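Local coordinates for protein subtilase cytotoxin, subunit B (Escherichia coli, PDB 3DWA) that assembles as a pentamer, the B part of an AB5 toxin, and probably binds cell-surface glycans, including a non-human one, to deliver the toxic subunit, at residues V14-F19 / Q72-Y77. Numbering follows the deposited sequence.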
# COMPACT_ATOMS: atom_id res chain seq x y z
N VAL C 14 2.35 -24.71 -1.66
CA VAL C 14 3.46 -24.11 -2.35
C VAL C 14 4.06 -22.97 -1.53
O VAL C 14 3.32 -22.13 -0.97
CB VAL C 14 2.89 -23.55 -3.69
CG1 VAL C 14 3.87 -22.69 -4.47
CG2 VAL C 14 2.35 -24.72 -4.52
N VAL C 15 5.39 -22.90 -1.46
CA VAL C 15 6.06 -21.76 -0.82
C VAL C 15 6.57 -20.90 -1.97
O VAL C 15 7.26 -21.41 -2.88
CB VAL C 15 7.21 -22.22 0.15
CG1 VAL C 15 8.09 -21.03 0.56
CG2 VAL C 15 6.66 -22.95 1.39
N ILE C 16 6.15 -19.62 -2.01
CA ILE C 16 6.60 -18.71 -3.08
C ILE C 16 8.03 -18.34 -2.78
O ILE C 16 8.32 -17.74 -1.76
CB ILE C 16 5.70 -17.40 -3.24
CG1 ILE C 16 4.25 -17.78 -3.59
CG2 ILE C 16 6.33 -16.40 -4.30
CD1 ILE C 16 3.18 -16.59 -3.47
N THR C 17 8.93 -18.71 -3.67
CA THR C 17 10.37 -18.60 -3.43
C THR C 17 11.07 -17.58 -4.34
O THR C 17 12.17 -17.14 -4.01
CB THR C 17 11.05 -20.00 -3.64
OG1 THR C 17 10.74 -20.49 -4.95
CG2 THR C 17 10.51 -21.01 -2.62
N GLN C 18 10.47 -17.22 -5.46
CA GLN C 18 11.10 -16.23 -6.38
C GLN C 18 10.05 -15.25 -6.90
O GLN C 18 8.88 -15.59 -7.04
CB GLN C 18 11.81 -16.88 -7.59
CG GLN C 18 12.88 -17.97 -7.29
CD GLN C 18 14.10 -17.43 -6.55
OE1 GLN C 18 14.61 -16.33 -6.83
NE2 GLN C 18 14.56 -18.20 -5.57
N PHE C 19 10.51 -14.05 -7.21
CA PHE C 19 9.61 -12.95 -7.60
C PHE C 19 10.31 -12.14 -8.73
O PHE C 19 11.46 -11.81 -8.59
CB PHE C 19 9.36 -12.08 -6.38
CG PHE C 19 7.98 -11.49 -6.34
CD1 PHE C 19 7.03 -12.01 -5.49
CD2 PHE C 19 7.65 -10.40 -7.15
CE1 PHE C 19 5.73 -11.47 -5.45
CE2 PHE C 19 6.39 -9.83 -7.11
CZ PHE C 19 5.42 -10.37 -6.26
N GLN C 72 4.85 -18.64 4.09
CA GLN C 72 3.68 -19.55 4.26
C GLN C 72 3.42 -20.44 3.09
O GLN C 72 3.55 -19.97 1.96
CB GLN C 72 2.40 -18.71 4.22
CG GLN C 72 1.95 -18.34 5.40
CD GLN C 72 0.77 -17.36 5.21
OE1 GLN C 72 0.98 -16.11 5.09
NE2 GLN C 72 -0.45 -17.91 5.27
N PRO C 73 2.93 -21.68 3.36
CA PRO C 73 2.53 -22.55 2.26
C PRO C 73 1.13 -22.10 1.78
O PRO C 73 0.25 -21.90 2.60
CB PRO C 73 2.47 -23.93 2.93
CG PRO C 73 2.06 -23.62 4.39
CD PRO C 73 2.81 -22.34 4.68
N VAL C 74 0.96 -21.94 0.47
CA VAL C 74 -0.24 -21.35 -0.15
C VAL C 74 -0.65 -22.20 -1.38
O VAL C 74 0.12 -23.05 -1.85
CB VAL C 74 -0.04 -19.84 -0.53
CG1 VAL C 74 0.33 -19.03 0.74
CG2 VAL C 74 1.06 -19.67 -1.62
N ARG C 75 -1.88 -22.01 -1.84
CA ARG C 75 -2.36 -22.62 -3.07
C ARG C 75 -2.23 -21.56 -4.13
O ARG C 75 -2.66 -20.43 -3.91
CB ARG C 75 -3.83 -22.99 -2.93
CG ARG C 75 -4.49 -23.48 -4.23
CD ARG C 75 -5.82 -24.10 -3.93
NE ARG C 75 -5.73 -25.37 -3.21
CZ ARG C 75 -6.79 -26.01 -2.69
NH1 ARG C 75 -8.01 -25.50 -2.81
NH2 ARG C 75 -6.63 -27.16 -2.03
N ILE C 76 -1.62 -21.94 -5.25
CA ILE C 76 -1.54 -21.13 -6.45
C ILE C 76 -2.57 -21.67 -7.42
O ILE C 76 -2.56 -22.86 -7.74
CB ILE C 76 -0.09 -21.16 -7.09
CG1 ILE C 76 0.80 -20.09 -6.44
CG2 ILE C 76 -0.11 -20.73 -8.54
CD1 ILE C 76 1.10 -20.30 -5.02
N TYR C 77 -3.46 -20.79 -7.88
CA TYR C 77 -4.43 -21.09 -8.95
C TYR C 77 -3.97 -20.49 -10.24
O TYR C 77 -3.65 -19.30 -10.30
CB TYR C 77 -5.76 -20.44 -8.65
CG TYR C 77 -6.48 -20.94 -7.45
CD1 TYR C 77 -7.44 -21.95 -7.56
CD2 TYR C 77 -6.26 -20.37 -6.19
CE1 TYR C 77 -8.15 -22.39 -6.41
CE2 TYR C 77 -6.95 -20.79 -5.07
CZ TYR C 77 -7.90 -21.79 -5.20
OH TYR C 77 -8.56 -22.20 -4.07
O HOH W 1 4.84 -18.42 0.23
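Val14 and Val74 grip each other through both peptide groups, an antiparallel hydrogen-bonded pair: Val14 N donates to Val74 O and Val74 N returns a bond to Val14 O, each 2.8 Å long. Val14 O also receives a CA-H contact from Pro73 CA at 3.4 Å; proline has no N-H to donate, and its CA-H points at this oxygen instead. Beyond this pair the backbones diverge, the N-to-C directions of segments 14-19 and 73-77 making an angle of 92°, and a water bridges the widening gap, accepting from Ile16 N and donating to Gln72 O at 2.7 Å.

Branched aliphatic side chains, well suited to extended backbone, fill the buried side. Val14 CG1, anti to its backbone N (chi1 171°), meets Ile76 CD1 at 3.7 Å, the two side chains crossing at about a right angle. Ile16 reaches back with its terminal methyl, CD1 lying 4.2 Å from Val74 CG2. Phe67 of helix 57-70 covers both Ile16 and Val74, while Leu97 and Leu100 of strand 96-102 pack on Ile76.

Curled antiparallel strands with a helix against their apolar face fit the OB-fold typical of AB5 toxin B subunits.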